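Local coordinates for nisin biosynthesis protein NisC (Lactococcus lactis subsp. lactis, PDB 2G0D) that closes the thioether rings of nisin, acting as the zinc-dependent lantibiotic cyclase on the dehydrated precursor peptide, at residues A[2-5]-A[6-10]; A[58-61]-A[62-66]; A[127-131]-A[132-136]; A[141-144]-A[145-149]. One frame throughout, in Å; residues are numbered along the deposited sequence.

Interaction 1 of 4, residues A[2-5]-A[6-10]; sequences KNIK and RNVEK
The R6 guanidinium reaches back one turn and lies obliquely against N3, with NH2 of R6 3.6 Å from CB of N3 and NH1 close to the same carbon. The chain gets there because CG is anti to the backbone N (chi1 -171°) and the chain then bends at chi3. This is contact between a planar cation and an aliphatic carbon; the polar end of N3 is used elsewhere, its OD1 accepting from the NZ of K1.

Hydrogen bonding is concentrated on the carbonyl of N3. ND2 of N7 meets N3 O at 2.7 Å in a nearly straight bond (N-H...O 170°), the acceptor lying almost in the amide plane of N7. The backbone N of N7 reaches the same oxygen at 3.2 Å from the opposite face of its peptide plane, so N7 grips one carbonyl with both main chain and side chain. V8 N to I4 O and E9 N to K5 O continue the helical bonding.

On the face turned to helices 37-45 and 376-387, CG2 of I4 packs on CG2 of V8 at 3.8 Å. K5 and E9 sit at the outer side of the turn. K5 is extended, and its CG passes 3.8 Å from OE2 of E9, while NZ of K5 stays 4.5 Å from OE2, too far for a salt bridge.

Chemically, the side-chain amide of N7 adds a second hydrogen bond to the N3 carbonyl, on top of the ordinary helical bonding, whereas K5 and E9 probably contribute no more than a mild electrostatic attraction.

Interaction 2 of 4, residues A[58-61]-A[62-66]; sequences KKID and NYIEY
N62 folds back over the turn before it, its CB 3.2 Å from K59 O and its amide carbon CG 3.2 Å from K58 O. CG stands beside the backbone N (chi1 -75°), which lays the amide alongside the carbonyl that N62 N also bonds, K58 O. ND2 of N62 is linked to K59 through one water: K59 NZ donates to it at 3.1 Å, and ND2 donates more weakly at 3.2 Å.

K59 bends at chi2, and its main tie is a salt bridge to D16. K59 O accepts from Y63 N at 2.7 Å; the same oxygen lies 3.1 Å above one face of the Y63 ring, displaced toward the rim, while CB of K59 brushes the ring near CE2. The Y63 hydroxyl bonds the same D16, so both side chains converge on one carboxylate.

D61 closes the turn by accepting E65 N at its carbonyl. Its carboxylate runs alongside I64, with OD1 4.0 Å from CD1, and OD1 is bonded to the hydroxyl of Y102. Next to it, I60 CG2 touches I64 CD1 at 3.6 Å.

Three helices pack against the buried side of this part of helix 53-74: helix 3-20 receives K59 and Y63, helix 37-45 packs on I60 and Y63, and helix 100-122 meets I64 through Y102 and L105.

Interaction 3 of 4, residues A[127-131]-A[132-136]; sequences ENITP and PDYDV
The carbonyl oxygen of P131 is gripped by two backbone donors, D135 N at 2.9 Å and Y134 N at 3.0 Å. The first approaches close to the C=O axis, with a C=O...N angle of 166°; the second comes from above the carbonyl plane. The same oxygen stands 3.6 Å over the centre of the Y134 ring. CG of Y134 is wedged between its own backbone N and carbonyl carbon (chi1 62°), a setting that folds the ring back beneath P131, where CE1 lies 3.5 Å from P131 CA.

One residue before P131, T130 pairs with D133 in both directions. T130 N donates to OD2 of D133 at 3.0 Å, meeting the carboxylate from above its plane, and D133 N returns a bond of the same length to T130 O. The carboxylate also rests on carbon: CG2 of T130 is 3.6 Å from OD2. OG1 of T130 is turned elsewhere, bonded to the carbonyl of N185. The consecutive prolines P131 and P132 lie tightly side by side, CB of P131 3.4 Å from CD of P132.

D135 presents its OD1 to ND1 of H206, and its OD2 accepts from the backbone N of E138 and G139, tying this turn to the start of the next helix.

The arrangement resembles half of a capping box: T130 takes the N-cap position and its N-H is received by the side chain of D133, three residues on. The prolines that follow need no acceptor for an N-H and so suit the first turn of this short, weakly bonded helix.

Interaction 4 of 4, residues A[141-144]-A[145-149]; sequences SGIL and SYLLL
S145 N donates to S141 O at 3.0 Å within helix 140-147, an alpha-helix of the alpha-toroid that gives lanthionine cyclases their shape. Its CB presses to 3.2 Å from the carbonyl oxygen of G142. OG of S145 leaves the turn altogether and bonds the carbonyl of Q397, joining this helix to the C-terminal part of the chain.

Y146 follows with a long, weak bond from its N to G142 O, 3.5 Å. Its ring, carried outward with CG anti to the backbone N (chi1 166°), has I143 O at its edge, near the ring plane. The ring packs among A86, A89 and L90 of helix 85-92, and its hydroxyl bonds N110.

With L147 the bonding tightens again. L147 N reaches I143 O at 2.9 Å in the carbonyl plane, and the two side chains run alongside in a common direction, so that CD1 of L147 meets CG2 of I143 at 3.6 Å. This apolar pair is buried, as are all the residues that touch here; L147 also meets L158 and I162 of helix 156-168.

L148 completes the turn by bonding L144 O from its N. The two leucine side chains meet at a slant. L144 sends CG away from its backbone N (chi1 -174°), bringing CG and the CD1 branch against L148, which in turn packs on Y217. Two leucine-leucine contacts of equal length result: L144 CG to L148 CD1, and L144 CD1 to L148 CG, each 3.8 Å.

All four contacts are local, within single helices or turns, and they fall into two groups. Interactions 1 and 2 lie on the same side of the chain's centre, their centres about 19 Å apart; helix 3-20, which carries interaction 1, also packs on interaction 2, through D16. Interactions 3 and 4 touch directly: Y134 O is 2.7 Å from S141 OG, and D135 O is 3.3 Å from G142 N, both probable hydrogen bonds. Interaction 3 is about 39 Å from interaction 1 between centres, and its D135 side chain lies about 11 Å from the zinc ion held by C278, C324 and H325.

Interaction 1 of 4, residues A[2-5]-A[6-10]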
loop_
_atom_site.group_PDB
_atom_site.type_symbol
_atom_site.label_atom_id
_atom_site.label_comp_id
_atom_site.label_asym_id
_atom_site.label_seq_id
_atom_site.Cartn_x
_atom_site.Cartn_y
_atom_site.Cartn_z
ATOM N N LYS A 2 24.253 -15.650 0.512
ATOM C CA LYS A 2 24.398 -15.900 -0.933
ATOM C C LYS A 2 23.100 -16.402 -1.574
ATOM O O LYS A 2 23.040 -16.597 -2.798
ATOM C CB LYS A 2 25.520 -16.929 -1.205
ATOM C CG LYS A 2 26.920 -16.496 -0.773
ATOM C CD LYS A 2 27.883 -17.678 -0.704
ATOM C CE LYS A 2 29.294 -17.234 -0.315
ATOM N NZ LYS A 2 30.223 -17.173 -1.474
ATOM N N ASN A 3 22.082 -16.630 -0.745
ATOM C CA ASN A 3 20.821 -17.168 -1.240
ATOM C C ASN A 3 19.864 -16.177 -1.942
ATOM O O ASN A 3 19.018 -16.611 -2.722
ATOM C CB ASN A 3 20.132 -18.073 -0.199
ATOM C CG ASN A 3 19.251 -17.322 0.777
ATOM O OD1 ASN A 3 19.523 -16.179 1.177
ATOM N ND2 ASN A 3 18.172 -17.988 1.191
ATOM N N ILE A 4 19.993 -14.871 -1.674
ATOM C CA ILE A 4 19.276 -13.870 -2.478
ATOM C C ILE A 4 19.684 -13.980 -3.952
ATOM O O ILE A 4 18.832 -14.084 -4.818
ATOM C CB ILE A 4 19.397 -12.416 -1.919
ATOM C CG1 ILE A 4 18.600 -12.329 -0.606
ATOM C CG2 ILE A 4 18.895 -11.382 -2.942
ATOM C CD1 ILE A 4 18.315 -10.962 -0.090
ATOM N N LYS A 5 20.986 -14.010 -4.226
ATOM C CA LYS A 5 21.465 -14.093 -5.603
ATOM C C LYS A 5 20.865 -15.303 -6.362
ATOM O O LYS A 5 20.304 -15.143 -7.438
ATOM C CB LYS A 5 22.993 -14.133 -5.636
ATOM C CG LYS A 5 23.591 -13.863 -6.995
ATOM C CD LYS A 5 25.029 -14.234 -6.960
ATOM C CE LYS A 5 25.810 -13.497 -7.977
ATOM N NZ LYS A 5 27.132 -14.186 -8.197
ATOM N N ARG A 6 20.989 -16.505 -5.795
ATOM C CA ARG A 6 20.382 -17.701 -6.399
ATOM C C ARG A 6 18.885 -17.543 -6.708
ATOM O O ARG A 6 18.414 -17.847 -7.812
ATOM C CB ARG A 6 20.578 -18.898 -5.489
ATOM C CG ARG A 6 20.167 -20.230 -6.128
ATOM C CD ARG A 6 20.669 -21.416 -5.328
ATOM N NE ARG A 6 19.936 -21.548 -4.069
ATOM C CZ ARG A 6 20.381 -21.123 -2.887
ATOM N NH1 ARG A 6 21.580 -20.535 -2.786
ATOM N NH2 ARG A 6 19.626 -21.285 -1.806
ATOM N N ASN A 7 18.135 -17.082 -5.724
ATOM C CA ASN A 7 16.708 -16.855 -5.915
ATOM C C ASN A 7 16.353 -15.799 -6.971
ATOM O O ASN A 7 15.416 -15.984 -7.746
ATOM C CB ASN A 7 16.057 -16.556 -4.568
ATOM C CG ASN A 7 15.838 -17.818 -3.777
ATOM O OD1 ASN A 7 14.858 -18.524 -4.013
ATOM N ND2 ASN A 7 16.790 -18.162 -2.894
ATOM N N VAL A 8 17.112 -14.708 -7.003
ATOM C CA VAL A 8 16.872 -13.668 -7.979
ATOM C C VAL A 8 17.075 -14.250 -9.389
ATOM O O VAL A 8 16.252 -14.036 -10.288
ATOM C CB VAL A 8 17.768 -12.463 -7.728
ATOM C CG1 VAL A 8 17.684 -11.473 -8.895
ATOM C CG2 VAL A 8 17.363 -11.779 -6.416
ATOM N N GLU A 9 18.154 -15.014 -9.545
ATOM C CA GLU A 9 18.497 -15.637 -10.819
ATOM C C GLU A 9 17.378 -16.505 -11.367
ATOM O O GLU A 9 17.074 -16.435 -12.548
ATOM C CB GLU A 9 19.811 -16.420 -10.702
ATOM C CG GLU A 9 21.040 -15.499 -10.778
ATOM C CD GLU A 9 22.347 -16.172 -10.354
ATOM O OE1 GLU A 9 22.331 -17.372 -9.990
ATOM O OE2 GLU A 9 23.402 -15.489 -10.383
ATOM N N LYS A 10 16.756 -17.294 -10.500
ATOM C CA LYS A 10 15.642 -18.117 -10.924
ATOM C C LYS A 10 14.442 -17.263 -11.321
ATOM O O LYS A 10 13.772 -17.579 -12.315
ATOM C CB LYS A 10 15.310 -19.232 -9.905
ATOM C CG LYS A 10 14.145 -18.985 -8.954
ATOM C CD LYS A 10 13.867 -20.242 -8.064
ATOM C CE LYS A 10 12.732 -21.125 -8.620
ATOM N NZ LYS A 10 12.394 -22.296 -7.727
#

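Interaction 2 of 4, residues A[58-61]-A[62-66]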
loop_
_atom_site.group_PDB
_atom_site.type_symbol
_atom_site.label_atom_id
_atom_site.label_comp_id
_atom_site.label_asym_id
_atom_site.label_seq_id
_atom_site.Cartn_x
_atom_site.Cartn_y
_atom_site.Cartn_z
ATOM N N LYS A 58 20.121 -4.542 -17.275
ATOM C CA LYS A 58 19.805 -5.011 -18.625
ATOM C C LYS A 58 18.422 -5.674 -18.653
ATOM O O LYS A 58 17.603 -5.377 -19.525
ATOM C CB LYS A 58 20.901 -5.973 -19.115
ATOM C CG LYS A 58 20.779 -6.438 -20.552
ATOM C CD LYS A 58 21.363 -5.402 -21.531
ATOM C CE LYS A 58 20.294 -4.738 -22.385
ATOM N NZ LYS A 58 19.977 -5.629 -23.550
ATOM N N LYS A 59 18.170 -6.563 -17.689
ATOM C CA LYS A 59 16.860 -7.188 -17.523
ATOM C C LYS A 59 15.772 -6.155 -17.298
ATOM O O LYS A 59 14.703 -6.227 -17.896
ATOM C CB LYS A 59 16.871 -8.213 -16.381
ATOM C CG LYS A 59 17.955 -9.279 -16.492
ATOM C CD LYS A 59 17.817 -10.159 -17.737
ATOM C CE LYS A 59 19.026 -11.072 -17.870
ATOM N NZ LYS A 59 18.840 -12.104 -18.927
ATOM N N ILE A 60 16.042 -5.195 -16.428
ATOM C CA ILE A 60 15.088 -4.133 -16.154
ATOM C C ILE A 60 14.694 -3.472 -17.476
ATOM O O ILE A 60 13.497 -3.386 -17.805
ATOM C CB ILE A 60 15.645 -3.133 -15.105
ATOM C CG1 ILE A 60 15.604 -3.780 -13.710
ATOM C CG2 ILE A 60 14.836 -1.815 -15.083
ATOM C CD1 ILE A 60 16.683 -3.288 -12.766
ATOM N N ASP A 61 15.704 -3.075 -18.256
ATOM C CA ASP A 61 15.461 -2.395 -19.524
ATOM C C ASP A 61 14.744 -3.306 -20.515
ATOM O O ASP A 61 13.856 -2.854 -21.231
ATOM C CB ASP A 61 16.750 -1.802 -20.087
ATOM C CG ASP A 61 17.235 -0.589 -19.283
ATOM O OD1 ASP A 61 16.393 0.186 -18.787
ATOM O OD2 ASP A 61 18.464 -0.404 -19.157
ATOM N N ASN A 62 15.092 -4.593 -20.508
ATOM C CA ASN A 62 14.350 -5.592 -21.257
ATOM C C ASN A 62 12.878 -5.582 -20.873
ATOM O O ASN A 62 12.000 -5.522 -21.737
ATOM C CB ASN A 62 14.935 -6.994 -21.020
ATOM C CG ASN A 62 16.234 -7.217 -21.762
ATOM O OD1 ASN A 62 16.594 -6.429 -22.647
ATOM N ND2 ASN A 62 16.957 -8.289 -21.405
ATOM N N TYR A 63 12.615 -5.656 -19.564
ATOM C CA TYR A 63 11.253 -5.757 -19.074
ATOM C C TYR A 63 10.496 -4.449 -19.330
ATOM O O TYR A 63 9.294 -4.475 -19.590
ATOM C CB TYR A 63 11.235 -6.133 -17.581
ATOM C CG TYR A 63 11.906 -7.452 -17.240
ATOM C CD1 TYR A 63 12.069 -8.460 -18.205
ATOM C CD2 TYR A 63 12.356 -7.704 -15.946
ATOM C CE1 TYR A 63 12.673 -9.679 -17.892
ATOM C CE2 TYR A 63 12.945 -8.912 -15.613
ATOM C CZ TYR A 63 13.109 -9.900 -16.592
ATOM O OH TYR A 63 13.710 -11.093 -16.261
ATOM N N ILE A 64 11.200 -3.316 -19.258
ATOM C CA ILE A 64 10.598 -2.023 -19.575
ATOM C C ILE A 64 10.211 -1.939 -21.060
ATOM O O ILE A 64 9.071 -1.599 -21.396
ATOM C CB ILE A 64 11.514 -0.833 -19.178
ATOM C CG1 ILE A 64 11.596 -0.683 -17.647
ATOM C CG2 ILE A 64 10.984 0.460 -19.755
ATOM C CD1 ILE A 64 12.742 0.165 -17.195
ATOM N N GLU A 65 11.149 -2.249 -21.952
ATOM C CA GLU A 65 10.822 -2.258 -23.368
ATOM C C GLU A 65 9.672 -3.224 -23.647
ATOM O O GLU A 65 8.746 -2.895 -24.399
ATOM C CB GLU A 65 12.048 -2.527 -24.249
ATOM C CG GLU A 65 12.944 -1.278 -24.463
ATOM C CD GLU A 65 12.176 0.004 -24.879
ATOM O OE1 GLU A 65 11.849 0.169 -26.100
ATOM O OE2 GLU A 65 11.922 0.864 -23.984
ATOM N N TYR A 66 9.699 -4.386 -22.998
ATOM C CA TYR A 66 8.594 -5.336 -23.110
ATOM C C TYR A 66 7.283 -4.725 -22.618
ATOM O O TYR A 66 6.237 -4.978 -23.200
ATOM C CB TYR A 66 8.905 -6.618 -22.353
ATOM C CG TYR A 66 7.822 -7.660 -22.394
ATOM C CD1 TYR A 66 7.794 -8.615 -23.408
ATOM C CD2 TYR A 66 6.835 -7.712 -21.406
ATOM C CE1 TYR A 66 6.799 -9.591 -23.453
ATOM C CE2 TYR A 66 5.846 -8.688 -21.418
ATOM C CZ TYR A 66 5.832 -9.633 -22.459
ATOM O OH TYR A 66 4.862 -10.620 -22.508
HETATM O O HOH W 1 19.353 -10.415 -21.487
#

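Interaction 3 of 4, residues A[127-131]-A[132-136]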
loop_
_atom_site.group_PDB
_atom_site.type_symbol
_atom_site.label_atom_id
_atom_site.label_comp_id
_atom_site.label_asym_id
_atom_site.label_seq_id
_atom_site.Cartn_x
_atom_site.Cartn_y
_atom_site.Cartn_z
ATOM N N GLU A 127 -23.947 6.055 -4.968
ATOM C CA GLU A 127 -24.840 4.922 -4.690
ATOM C C GLU A 127 -24.190 3.561 -4.971
ATOM O O GLU A 127 -24.596 2.544 -4.392
ATOM C CB GLU A 127 -26.153 5.042 -5.481
ATOM C CG GLU A 127 -27.139 6.034 -4.895
ATOM C CD GLU A 127 -28.561 5.832 -5.398
ATOM O OE1 GLU A 127 -28.814 4.869 -6.162
ATOM O OE2 GLU A 127 -29.435 6.648 -5.030
ATOM N N ASN A 128 -23.189 3.556 -5.857
ATOM C CA ASN A 128 -22.506 2.332 -6.291
ATOM C C ASN A 128 -21.083 2.236 -5.740
ATOM O O ASN A 128 -20.263 1.440 -6.229
ATOM C CB ASN A 128 -22.500 2.240 -7.823
ATOM C CG ASN A 128 -23.903 2.276 -8.418
ATOM O OD1 ASN A 128 -24.832 1.670 -7.875
ATOM N ND2 ASN A 128 -24.063 2.991 -9.542
ATOM N N ILE A 129 -20.801 3.046 -4.718
ATOM C CA ILE A 129 -19.459 3.131 -4.118
ATOM C C ILE A 129 -18.966 1.780 -3.596
ATOM O O ILE A 129 -19.646 1.098 -2.823
ATOM C CB ILE A 129 -19.336 4.258 -3.040
ATOM C CG1 ILE A 129 -17.856 4.493 -2.663
ATOM C CG2 ILE A 129 -20.204 3.964 -1.812
ATOM C CD1 ILE A 129 -17.619 5.678 -1.730
ATOM N N THR A 130 -17.775 1.414 -4.067
ATOM C CA THR A 130 -17.137 0.143 -3.787
ATOM C C THR A 130 -15.656 0.447 -3.473
ATOM O O THR A 130 -15.161 1.505 -3.888
ATOM C CB THR A 130 -17.321 -0.811 -4.991
ATOM O OG1 THR A 130 -16.702 -2.068 -4.726
ATOM C CG2 THR A 130 -16.768 -0.218 -6.292
ATOM N N PRO A 131 -14.961 -0.429 -2.706
ATOM C CA PRO A 131 -13.566 -0.076 -2.325
ATOM C C PRO A 131 -12.587 0.335 -3.442
ATOM O O PRO A 131 -11.885 1.329 -3.251
ATOM C CB PRO A 131 -13.074 -1.312 -1.558
ATOM C CG PRO A 131 -14.332 -1.890 -0.965
ATOM C CD PRO A 131 -15.361 -1.711 -2.091
ATOM N N PRO A 132 -12.537 -0.389 -4.590
ATOM C CA PRO A 132 -11.612 0.023 -5.652
ATOM C C PRO A 132 -11.774 1.472 -6.108
ATOM O O PRO A 132 -10.913 1.959 -6.824
ATOM C CB PRO A 132 -11.957 -0.918 -6.827
ATOM C CG PRO A 132 -12.570 -2.085 -6.206
ATOM C CD PRO A 132 -13.285 -1.602 -4.979
ATOM N N ASP A 133 -12.857 2.143 -5.707
ATOM C CA ASP A 133 -13.058 3.565 -6.042
ATOM C C ASP A 133 -12.041 4.455 -5.336
ATOM O O ASP A 133 -11.441 5.329 -5.955
ATOM C CB ASP A 133 -14.468 4.051 -5.681
ATOM C CG ASP A 133 -15.551 3.509 -6.616
ATOM O OD1 ASP A 133 -15.286 3.284 -7.824
ATOM O OD2 ASP A 133 -16.693 3.338 -6.133
ATOM N N TYR A 134 -11.847 4.227 -4.039
ATOM C CA TYR A 134 -11.106 5.164 -3.187
ATOM C C TYR A 134 -9.833 4.542 -2.594
ATOM O O TYR A 134 -9.002 5.272 -2.050
ATOM C CB TYR A 134 -12.005 5.644 -2.034
ATOM C CG TYR A 134 -12.444 4.513 -1.137
ATOM C CD1 TYR A 134 -13.691 3.896 -1.313
ATOM C CD2 TYR A 134 -11.596 4.020 -0.147
ATOM C CE1 TYR A 134 -14.083 2.830 -0.506
ATOM C CE2 TYR A 134 -11.975 2.949 0.652
ATOM C CZ TYR A 134 -13.217 2.360 0.476
ATOM O OH TYR A 134 -13.588 1.304 1.290
ATOM N N ASP A 135 -9.701 3.210 -2.699
ATOM C CA ASP A 135 -8.730 2.451 -1.887
ATOM C C ASP A 135 -7.280 2.507 -2.361
ATOM O O ASP A 135 -6.942 3.176 -3.321
ATOM C CB ASP A 135 -9.222 1.005 -1.570
ATOM C CG ASP A 135 -9.017 -0.003 -2.716
ATOM O OD1 ASP A 135 -9.535 -1.150 -2.607
ATOM O OD2 ASP A 135 -8.348 0.313 -3.712
ATOM N N VAL A 136 -6.422 1.794 -1.651
ATOM C CA VAL A 136 -4.989 1.816 -1.929
ATOM C C VAL A 136 -4.687 0.953 -3.163
ATOM O O VAL A 136 -3.930 1.349 -4.049
ATOM C CB VAL A 136 -4.187 1.344 -0.668
ATOM C CG1 VAL A 136 -2.744 1.095 -1.019
ATOM C CG2 VAL A 136 -4.331 2.376 0.456
#

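Interaction 4 of 4, residues A[141-144]-A[145-149]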
loop_
_atom_site.group_PDB
_atom_site.type_symbol
_atom_site.label_atom_id
_atom_site.label_comp_id
_atom_site.label_asym_id
_atom_site.label_seq_id
_atom_site.Cartn_x
_atom_site.Cartn_y
_atom_site.Cartn_z
ATOM N N SER A 141 -6.627 6.615 -3.499
ATOM C CA SER A 141 -5.639 6.740 -2.399
ATOM C C SER A 141 -4.255 6.225 -2.843
ATOM O O SER A 141 -3.242 6.923 -2.687
ATOM C CB SER A 141 -6.086 5.959 -1.161
ATOM O OG SER A 141 -7.166 6.600 -0.522
ATOM N N GLY A 142 -4.238 5.017 -3.402
ATOM C CA GLY A 142 -3.027 4.421 -3.968
ATOM C C GLY A 142 -2.425 5.258 -5.096
ATOM O O GLY A 142 -1.220 5.458 -5.148
ATOM N N ILE A 143 -3.267 5.760 -5.988
ATOM C CA ILE A 143 -2.808 6.648 -7.076
ATOM C C ILE A 143 -2.161 7.915 -6.523
ATOM O O ILE A 143 -1.088 8.303 -6.982
ATOM C CB ILE A 143 -3.948 6.985 -8.066
ATOM C CG1 ILE A 143 -4.283 5.750 -8.908
ATOM C CG2 ILE A 143 -3.576 8.179 -8.981
ATOM C CD1 ILE A 143 -5.525 5.911 -9.856
ATOM N N LEU A 144 -2.801 8.534 -5.528
ATOM C CA LEU A 144 -2.266 9.726 -4.852
ATOM C C LEU A 144 -0.904 9.452 -4.191
ATOM O O LEU A 144 -0.022 10.298 -4.176
ATOM C CB LEU A 144 -3.310 10.253 -3.853
ATOM C CG LEU A 144 -3.074 11.581 -3.105
ATOM C CD1 LEU A 144 -2.744 12.738 -4.070
ATOM C CD2 LEU A 144 -4.261 11.916 -2.265
ATOM N N SER A 145 -0.723 8.248 -3.669
ATOM C CA SER A 145 0.555 7.861 -3.031
ATOM C C SER A 145 1.709 8.074 -4.006
ATOM O O SER A 145 2.725 8.703 -3.663
ATOM C CB SER A 145 0.527 6.399 -2.586
ATOM O OG SER A 145 1.678 6.115 -1.800
ATOM N N TYR A 146 1.538 7.534 -5.220
ATOM C CA TYR A 146 2.468 7.750 -6.323
ATOM C C TYR A 146 2.552 9.227 -6.726
ATOM O O TYR A 146 3.661 9.772 -6.830
ATOM C CB TYR A 146 2.130 6.898 -7.566
ATOM C CG TYR A 146 2.879 7.390 -8.798
ATOM C CD1 TYR A 146 4.245 7.134 -8.962
ATOM C CD2 TYR A 146 2.232 8.138 -9.776
ATOM C CE1 TYR A 146 4.946 7.621 -10.073
ATOM C CE2 TYR A 146 2.925 8.643 -10.890
ATOM C CZ TYR A 146 4.286 8.394 -11.026
ATOM O OH TYR A 146 4.971 8.875 -12.137
ATOM N N LEU A 147 1.402 9.867 -6.948
ATOM C CA LEU A 147 1.381 11.281 -7.410
ATOM C C LEU A 147 2.172 12.213 -6.514
ATOM O O LEU A 147 2.884 13.070 -7.025
ATOM C CB LEU A 147 -0.053 11.810 -7.631
ATOM C CG LEU A 147 -0.825 11.143 -8.787
ATOM C CD1 LEU A 147 -2.310 11.570 -8.755
ATOM C CD2 LEU A 147 -0.205 11.445 -10.152
ATOM N N LEU A 148 2.092 12.000 -5.184
ATOM C CA LEU A 148 2.755 12.862 -4.199
ATOM C C LEU A 148 4.296 12.828 -4.208
ATOM O O LEU A 148 4.951 13.682 -3.590
ATOM C CB LEU A 148 2.213 12.599 -2.786
ATOM C CG LEU A 148 0.767 13.079 -2.585
ATOM C CD1 LEU A 148 0.186 12.448 -1.330
ATOM C CD2 LEU A 148 0.658 14.625 -2.524
ATOM N N LEU A 149 4.860 11.879 -4.939
ATOM C CA LEU A 149 6.296 11.846 -5.215
ATOM C C LEU A 149 6.712 12.772 -6.364
ATOM O O LEU A 149 7.898 12.992 -6.556
ATOM C CB LEU A 149 6.724 10.414 -5.583
ATOM C CG LEU A 149 6.675 9.348 -4.474
ATOM C CD1 LEU A 149 6.974 7.992 -5.108
ATOM C CD2 LEU A 149 7.677 9.685 -3.321
#